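Local structure of SusD homolog (Bacteroides thetaiotaomicron VPI-5482, 3FDH) at residues A[232-235]-A[236-239]; A[199-202]-A[203-206]; A[356-359]-A[360-364]. The protein probably binds glycan at the cell surface and is probably an outer-membrane lipoprotein of the SusD/RagB family, expected to work beside a TonB-dependent transporter. One frame throughout, in Å; residues are numbered along the deposited sequence.

Contact 1. Residues A[232-235]-A[236-239]; sequences TSAD and DQAA
Between Ser233 and Gln237 the backbone winds through a short 3-10 turn, in which Asp236 N donates to Ser233 O at 2.9 Å and Gln237 N donates to Ala234 O at 3.0 Å, before the chain straightens into strand 238-240. The side chain of Asp236 reaches back to Thr232, the residue just ahead of the turn. Its CG stands beside its own backbone N (chi1 -83°), which brings OD2 to 2.9 Å from Thr232 N and 2.8 Å from Thr232 OG1. Both donors approach from the same face of the carboxylate: the amide on the anti side, moderately tilted from the plane, and the hydroxyl from well above it. Threonine suits this position because its hydroxyl adds a second donor to the backbone N-H on the same oxygen. Ser233 works on a smaller scale, its OG accepting from Asp235 N at 3.0 Å to close an ST turn that covers an amide at the start of the 3-10 segment. At the other end, Gln237 CG lies 3.1 Å from Ala234 O, and the extended side chain then carries NE2 past Ala234 CB at 3.9 Å. A water accepts from Gln237 NE2 at 2.9 Å and donates only weakly to Ala234 O, while Gln237 OE1 is taken by Tyr335 N, so both ends of the amide are used. Asp236 also meets helix 191-208, where Lys196 forms a salt bridge with OD2. Two neutral donors and an ammonium group thus converge on a single oxygen of a buried carboxylate, which would be expected to favour its ionised form and to tie the turn leading into the strand to that neighbouring helix.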
ATOM      1  N   THR A 232       0.292  -8.680  16.845  1.00 31.59           N
ATOM      2  CA  THR A 232       1.335  -9.241  17.712  1.00 34.24           C
ATOM      3  C   THR A 232       2.333 -10.052  16.887  1.00 33.71           C
ATOM      4  O   THR A 232       3.418 -10.392  17.354  1.00 34.37           O
ATOM      5  CB  THR A 232       0.743 -10.176  18.779  1.00 35.20           C
ATOM      6  OG1 THR A 232       0.200 -11.333  18.143  1.00 42.69           O
ATOM      7  CG2 THR A 232      -0.361  -9.500  19.562  1.00 37.22           C
ATOM      8  N   SER A 233       1.918 -10.364  15.665  1.00 32.52           N
ATOM      9  CA  SER A 233       2.722 -11.102  14.690  1.00 32.67           C
ATOM     10  C   SER A 233       2.090 -11.009  13.312  1.00 31.37           C
ATOM     11  O   SER A 233       1.014 -10.447  13.145  1.00 33.21           O
ATOM     12  CB  SER A 233       2.824 -12.584  15.033  1.00 34.99           C
ATOM     13  OG  SER A 233       1.573 -13.204  14.805  1.00 31.59           O
ATOM     14  N   ALA A 234       2.774 -11.579  12.333  1.00 30.28           N
ATOM     15  CA  ALA A 234       2.266 -11.582  10.962  1.00 30.63           C
ATOM     16  C   ALA A 234       0.942 -12.344  10.922  1.00 31.49           C
ATOM     17  O   ALA A 234       0.076 -12.125  10.079  1.00 34.04           O
ATOM     18  CB  ALA A 234       3.273 -12.177  10.001  1.00 29.83           C
ATOM     19  N   ASP A 235       0.752 -13.225  11.876  1.00 32.84           N
ATOM     20  CA  ASP A 235      -0.476 -13.998  11.873  1.00 34.52           C
ATOM     21  C   ASP A 235      -1.677 -13.143  12.166  1.00 34.74           C
ATOM     22  O   ASP A 235      -2.802 -13.505  11.853  1.00 36.98           O
ATOM     23  CB  ASP A 235      -0.391 -15.164  12.838  1.00 36.58           C
ATOM     24  CG  ASP A 235       0.556 -16.215  12.355  1.00 44.96           C
ATOM     25  OD1 ASP A 235       0.779 -16.263  11.117  1.00 50.91           O
ATOM     26  OD2 ASP A 235       1.075 -16.988  13.197  1.00 51.10           O
ATOM     27  N   ASP A 236      -1.430 -11.965  12.698  1.00 32.02           N
ATOM     28  CA  ASP A 236      -2.531 -11.103  13.072  1.00 31.25           C
ATOM     29  C   ASP A 236      -2.805 -10.111  11.976  1.00 29.53           C
ATOM     30  O   ASP A 236      -3.813  -9.378  12.009  1.00 28.87           O
ATOM     31  CB  ASP A 236      -2.194 -10.270  14.332  1.00 32.40           C
ATOM     32  CG  ASP A 236      -2.415 -11.004  15.616  1.00 33.22           C
ATOM     33  OD1 ASP A 236      -2.990 -12.108  15.604  1.00 34.67           O
ATOM     34  OD2 ASP A 236      -2.017 -10.455  16.665  1.00 33.89           O
ATOM     35  N   GLN A 237      -1.875 -10.042  11.030  1.00 28.60           N
ATOM     36  CA  GLN A 237      -1.932  -8.935  10.048  1.00 26.95           C
ATOM     37  C   GLN A 237      -3.158  -9.045   9.169  1.00 28.29           C
ATOM     38  O   GLN A 237      -3.752 -10.091   9.032  1.00 27.08           O
ATOM     39  CB  GLN A 237      -0.640  -8.816   9.235  1.00 27.30           C
ATOM     40  CG  GLN A 237      -0.523  -9.845   8.117  1.00 28.91           C
ATOM     41  CD  GLN A 237       0.852  -9.973   7.559  1.00 32.26           C
ATOM     42  OE1 GLN A 237       1.698  -9.096   7.756  1.00 27.14           O
ATOM     43  NE2 GLN A 237       1.112 -11.108   6.880  1.00 26.52           N
ATOM     44  N   ALA A 238      -3.549  -7.897   8.623  1.00 27.83           N
ATOM     45  CA  ALA A 238      -4.753  -7.786   7.785  1.00 30.54           C
ATOM     46  C   ALA A 238      -4.442  -8.183   6.352  1.00 30.51           C
ATOM     47  O   ALA A 238      -3.993  -7.379   5.544  1.00 31.27           O
ATOM     48  CB  ALA A 238      -5.301  -6.417   7.849  1.00 27.82           C
ATOM     49  N   ALA A 239      -4.670  -9.465   6.109  1.00 30.32           N
ATOM     50  CA  ALA A 239      -4.366 -10.092   4.840  1.00 30.45           C
ATOM     51  C   ALA A 239      -5.597 -10.682   4.213  1.00 30.75           C
ATOM     52  O   ALA A 239      -6.328 -11.424   4.822  1.00 31.08           O
ATOM     53  CB  ALA A 239      -3.329 -11.185   5.037  1.00 27.79           C
TER
HETATM   54  O   HOH W   1      -0.748 -13.309   7.109  1.00 36.49           O
HETATM   55  O   HOH W   2      -3.433 -12.701   8.953  1.00 35.41           O

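Contact 2. Residues A[199-202]-A[203-206]; sequences YGLK and ARYT
Leu201 and Tyr205 lie side by side one turn apart on helix 191-208, an i to i+4 pair on a helix of this SusD-like, largely helical fold, whose family is classed with the TPR proteins. Leu201 CB rests 3.6 Å from Tyr205 CE2, and farther out Leu201 CD2 comes within 3.6 Å of Tyr205 OH, so the leucine runs along the length of the phenol. In both residues CG stands beside the backbone N (chi1 -70° and -57°), which sends the two side chains the same way. Leu201 CD2 also lies over one face of the Arg204 guanidinium, 4.2 Å from NH1; a branched aliphatic chain can thus serve an aromatic and a flat cation at once. Beneath them the regular helical bonds run on, among them Tyr205 N to Leu201 O at 2.8 Å. The next shell suits these residue types. Helix 106-127 packs against this pair through Val114 and Tyr118, and Ile161 and Leu165 of helix 154-171 add to the apolar surroundings of Tyr205. Arg204 is bent at chi3, and its NH2 forms a salt bridge with Glu337, which gives the buried charge a counterion; on another side of the helix, Lys202 NZ is paired with Asp166. Thr206 turns its hydroxyl back on its own helix: OG1, placed beside the backbone N (chi1 -62°), donates to Lys202 O at 2.6 Å, while Thr206 N reaches that same oxygen at 2.9 Å from the opposite face of the carbonyl plane.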
ATOM      1  N   TYR A 199      -6.710  -0.543  15.472  1.00 28.16           N
ATOM      2  CA  TYR A 199      -5.641   0.178  16.196  1.00 27.99           C
ATOM      3  C   TYR A 199      -4.433   0.368  15.331  1.00 27.22           C
ATOM      4  O   TYR A 199      -3.717   1.352  15.445  1.00 30.19           O
ATOM      5  CB  TYR A 199      -5.228  -0.522  17.503  1.00 27.65           C
ATOM      6  CG  TYR A 199      -6.143  -0.151  18.631  1.00 28.96           C
ATOM      7  CD1 TYR A 199      -6.142   1.142  19.158  1.00 29.52           C
ATOM      8  CD2 TYR A 199      -7.025  -1.072  19.160  1.00 31.46           C
ATOM      9  CE1 TYR A 199      -6.992   1.501  20.163  1.00 33.68           C
ATOM     10  CE2 TYR A 199      -7.880  -0.725  20.203  1.00 31.98           C
ATOM     11  CZ  TYR A 199      -7.859   0.557  20.689  1.00 34.52           C
ATOM     12  OH  TYR A 199      -8.712   0.887  21.713  1.00 36.52           O
ATOM     13  N   GLY A 200      -4.213  -0.595  14.453  1.00 27.91           N
ATOM     14  CA  GLY A 200      -3.070  -0.544  13.533  1.00 27.52           C
ATOM     15  C   GLY A 200      -3.284   0.597  12.617  1.00 26.38           C
ATOM     16  O   GLY A 200      -2.338   1.380  12.329  1.00 28.96           O
ATOM     17  N   LEU A 201      -4.555   0.776  12.221  1.00 26.85           N
ATOM     18  CA  LEU A 201      -4.893   1.884  11.280  1.00 27.62           C
ATOM     19  C   LEU A 201      -4.795   3.245  11.988  1.00 27.66           C
ATOM     20  O   LEU A 201      -4.370   4.255  11.416  1.00 28.85           O
ATOM     21  CB  LEU A 201      -6.267   1.674  10.631  1.00 29.48           C
ATOM     22  CG  LEU A 201      -6.395   0.537   9.611  1.00 30.37           C
ATOM     23  CD1 LEU A 201      -7.861   0.389   9.178  1.00 24.61           C
ATOM     24  CD2 LEU A 201      -5.487   0.775   8.417  1.00 26.23           C
ATOM     25  N   LYS A 202      -5.169   3.264  13.261  1.00 28.93           N
ATOM     26  CA  LYS A 202      -5.003   4.471  14.043  1.00 29.20           C
ATOM     27  C   LYS A 202      -3.535   4.856  14.105  1.00 28.16           C
ATOM     28  O   LYS A 202      -3.182   6.017  14.089  1.00 30.00           O
ATOM     29  CB  LYS A 202      -5.598   4.359  15.461  1.00 29.91           C
ATOM     30  CG  LYS A 202      -7.144   4.457  15.433  1.00 30.40           C
ATOM     31  CD  LYS A 202      -7.809   4.671  16.777  1.00 34.95           C
ATOM     32  CE  LYS A 202      -7.680   6.090  17.212  1.00 42.66           C
ATOM     33  NZ  LYS A 202      -8.490   6.390  18.402  1.00 39.12           N
ATOM     34  N   ALA A 203      -2.665   3.880  14.146  1.00 29.15           N
ATOM     35  CA  ALA A 203      -1.232   4.174  14.174  1.00 29.24           C
ATOM     36  C   ALA A 203      -0.829   4.741  12.822  1.00 31.10           C
ATOM     37  O   ALA A 203      -0.176   5.789  12.724  1.00 30.17           O
ATOM     38  CB  ALA A 203      -0.428   2.945  14.513  1.00 27.14           C
ATOM     39  N   ARG A 204      -1.233   4.052  11.756  1.00 32.43           N
ATOM     40  CA  ARG A 204      -0.866   4.487  10.395  1.00 30.47           C
ATOM     41  C   ARG A 204      -1.299   5.908  10.149  1.00 29.41           C
ATOM     42  O   ARG A 204      -0.561   6.745   9.617  1.00 30.83           O
ATOM     43  CB  ARG A 204      -1.522   3.582   9.338  1.00 30.62           C
ATOM     44  CG  ARG A 204      -1.431   4.117   7.903  1.00 27.58           C
ATOM     45  CD  ARG A 204      -2.235   3.237   6.918  1.00 29.60           C
ATOM     46  NE  ARG A 204      -1.569   1.983   6.514  1.00 31.20           N
ATOM     47  CZ  ARG A 204      -2.067   1.173   5.584  1.00 33.63           C
ATOM     48  NH1 ARG A 204      -3.226   1.456   5.003  1.00 35.94           N
ATOM     49  NH2 ARG A 204      -1.409   0.110   5.203  1.00 35.06           N
ATOM     50  N   TYR A 205      -2.511   6.199  10.569  1.00 28.16           N
ATOM     51  CA  TYR A 205      -3.141   7.504  10.258  1.00 29.42           C
ATOM     52  C   TYR A 205      -2.673   8.622  11.177  1.00 30.85           C
ATOM     53  O   TYR A 205      -2.652   9.781  10.789  1.00 30.60           O
ATOM     54  CB  TYR A 205      -4.667   7.427  10.246  1.00 30.61           C
ATOM     55  CG  TYR A 205      -5.226   6.402   9.266  1.00 31.39           C
ATOM     56  CD1 TYR A 205      -4.690   6.243   7.988  1.00 32.29           C
ATOM     57  CD2 TYR A 205      -6.334   5.640   9.602  1.00 29.55           C
ATOM     58  CE1 TYR A 205      -5.222   5.303   7.110  1.00 29.16           C
ATOM     59  CE2 TYR A 205      -6.888   4.717   8.723  1.00 27.15           C
ATOM     60  CZ  TYR A 205      -6.329   4.534   7.495  1.00 32.66           C
ATOM     61  OH  TYR A 205      -6.896   3.591   6.662  1.00 29.83           O
ATOM     62  N   THR A 206      -2.275   8.249  12.391  1.00 31.10           N
ATOM     63  CA  THR A 206      -1.707   9.221  13.316  1.00 29.96           C
ATOM     64  C   THR A 206      -0.364   9.700  12.762  1.00 29.57           C
ATOM     65  O   THR A 206      -0.076  10.914  12.687  1.00 29.35           O
ATOM     66  CB  THR A 206      -1.584   8.664  14.749  1.00 31.34           C
ATOM     67  OG1 THR A 206      -2.906   8.350  15.232  1.00 29.80           O
ATOM     68  CG2 THR A 206      -0.902   9.696  15.687  1.00 28.46           C
TER

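Contact 3. Residues A[356-359]-A[360-364]; sequences ALKE and AVVAG
Leu357 overlaps Val361 one helical turn on, its CG 4.1 Å from Val361 CG2, the two side chains meeting at a slant. The next residue along repeats the pairing: Lys358 and Val362 run side by side, with Lys358 CG 4.1 Å from Val362 CG2. In each valine CG1 is anti to the backbone N (chi1 171°), which places CG2 beside that N and leans it back over the preceding turn, 3.2 Å from Leu357 O in Val361 and 3.2 Å from Lys358 O in Val362. This rotamer is the one a helix readily accepts for valine, and it sets CG2 against the carbonyl of the turn before. These same carbonyl oxygens are engaged by the helix itself, Val361 N donating to Leu357 O at 2.9 Å and Val362 N to Lys358 O at 2.9 Å. Lys358 is fully extended, and this reach takes NZ to a salt bridge with Asp401. Glu359 bends at chi2 instead, and its OE2 is hydrogen-bonded to Tyr335 OH. Small Ala360 lets helix 335-348 come close, where Met339 and Phe340 touch its methyl. Helix 354-379 is therefore packed on several sides: Leu357 also meets Val404 and Tyr408 of helix 393-410, Val362 meets Ala396 of that helix, and Leu357 and Val361 both reach Gln419 of helix 412-423.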
ATOM      1  N   ALA A 356      12.769  -2.957  17.551  1.00 29.78           N
ATOM      2  CA  ALA A 356      11.577  -2.752  16.741  1.00 30.26           C
ATOM      3  C   ALA A 356      11.944  -2.865  15.267  1.00 29.61           C
ATOM      4  O   ALA A 356      11.254  -3.504  14.482  1.00 28.23           O
ATOM      5  CB  ALA A 356      10.930  -1.400  17.037  1.00 29.26           C
ATOM      6  N   LEU A 357      13.042  -2.223  14.909  1.00 30.21           N
ATOM      7  CA  LEU A 357      13.487  -2.225  13.527  1.00 30.21           C
ATOM      8  C   LEU A 357      13.850  -3.628  13.102  1.00 29.45           C
ATOM      9  O   LEU A 357      13.580  -4.040  11.982  1.00 29.03           O
ATOM     10  CB  LEU A 357      14.692  -1.292  13.315  1.00 31.45           C
ATOM     11  CG  LEU A 357      15.170  -1.132  11.865  1.00 27.66           C
ATOM     12  CD1 LEU A 357      14.127  -0.498  10.877  1.00 28.49           C
ATOM     13  CD2 LEU A 357      16.482  -0.279  11.850  1.00 30.19           C
ATOM     14  N   LYS A 358      14.428  -4.394  14.009  1.00 30.74           N
ATOM     15  CA  LYS A 358      14.844  -5.744  13.625  1.00 30.91           C
ATOM     16  C   LYS A 358      13.615  -6.583  13.332  1.00 30.64           C
ATOM     17  O   LYS A 358      13.562  -7.378  12.390  1.00 28.04           O
ATOM     18  CB  LYS A 358      15.690  -6.423  14.691  1.00 31.93           C
ATOM     19  CG  LYS A 358      16.138  -7.819  14.280  1.00 29.70           C
ATOM     20  CD  LYS A 358      17.069  -8.440  15.287  1.00 31.23           C
ATOM     21  CE  LYS A 358      17.706  -9.713  14.739  1.00 30.90           C
ATOM     22  NZ  LYS A 358      18.669 -10.396  15.673  1.00 35.42           N
ATOM     23  N   GLU A 359      12.622  -6.402  14.168  1.00 31.63           N
ATOM     24  CA  GLU A 359      11.383  -7.161  14.038  1.00 32.03           C
ATOM     25  C   GLU A 359      10.733  -6.840  12.697  1.00 30.47           C
ATOM     26  O   GLU A 359      10.224  -7.732  11.981  1.00 28.27           O
ATOM     27  CB  GLU A 359      10.441  -6.816  15.193  1.00 32.50           C
ATOM     28  CG  GLU A 359       9.160  -7.598  15.246  1.00 35.65           C
ATOM     29  CD  GLU A 359       9.335  -9.017  15.747  1.00 40.63           C
ATOM     30  OE1 GLU A 359      10.474  -9.375  16.111  1.00 41.51           O
ATOM     31  OE2 GLU A 359       8.346  -9.786  15.734  1.00 36.97           O
ATOM     32  N   ALA A 360      10.836  -5.571  12.311  1.00 29.74           N
ATOM     33  CA  ALA A 360      10.233  -5.077  11.078  1.00 28.46           C
ATOM     34  C   ALA A 360      10.978  -5.586   9.833  1.00 29.93           C
ATOM     35  O   ALA A 360      10.388  -6.063   8.885  1.00 27.70           O
ATOM     36  CB  ALA A 360      10.198  -3.522  11.082  1.00 26.95           C
ATOM     37  N   VAL A 361      12.292  -5.516   9.885  1.00 29.20           N
ATOM     38  CA  VAL A 361      13.151  -5.991   8.781  1.00 30.26           C
ATOM     39  C   VAL A 361      12.998  -7.499   8.585  1.00 30.41           C
ATOM     40  O   VAL A 361      12.850  -7.972   7.452  1.00 31.30           O
ATOM     41  CB  VAL A 361      14.677  -5.680   9.032  1.00 30.52           C
ATOM     42  CG1 VAL A 361      15.561  -6.349   8.001  1.00 30.44           C
ATOM     43  CG2 VAL A 361      14.898  -4.185   9.085  1.00 25.10           C
ATOM     44  N   VAL A 362      13.024  -8.251   9.671  1.00 29.39           N
ATOM     45  CA  VAL A 362      12.896  -9.703   9.573  1.00 29.58           C
ATOM     46  C   VAL A 362      11.503 -10.031   9.002  1.00 31.09           C
ATOM     47  O   VAL A 362      11.398 -10.774   8.041  1.00 31.46           O
ATOM     48  CB  VAL A 362      13.163 -10.429  10.930  1.00 31.02           C
ATOM     49  CG1 VAL A 362      12.815 -11.926  10.868  1.00 27.07           C
ATOM     50  CG2 VAL A 362      14.640 -10.243  11.371  1.00 29.64           C
ATOM     51  N   ALA A 363      10.446  -9.461   9.568  1.00 30.03           N
ATOM     52  CA  ALA A 363       9.094  -9.741   9.050  1.00 30.40           C
ATOM     53  C   ALA A 363       9.009  -9.387   7.563  1.00 29.57           C
ATOM     54  O   ALA A 363       8.382 -10.075   6.781  1.00 30.26           O
ATOM     55  CB  ALA A 363       8.002  -8.960   9.823  1.00 30.00           C
ATOM     56  N   GLY A 364       9.603  -8.273   7.181  1.00 27.89           N
ATOM     57  CA  GLY A 364       9.531  -7.835   5.769  1.00 29.99           C
ATOM     58  C   GLY A 364      10.206  -8.823   4.838  1.00 29.98           C
ATOM     59  O   GLY A 364       9.748  -9.087   3.736  1.00 29.14           O
TER

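In the fold
Along the chain contact 2 comes first, on helix 191-208, then contact 1, at the turn entering strand 238-240, and last contact 3, on helix 354-379. Centres of contacts 1 and 3 lie about 13 Å apart, those of 1 and 2 about 15 Å, and those of 2 and 3 about 18 Å; none of them touch. Helix 191-208 carries contact 2 and borders contact 1. Helix 335-348 meets all three, and its first residue, Tyr335, joins contacts 1 and 3. Strand 238-240 pairs with strand 330-331, just ahead of that helix, so residues far apart in sequence are brought together round one helix of the framework.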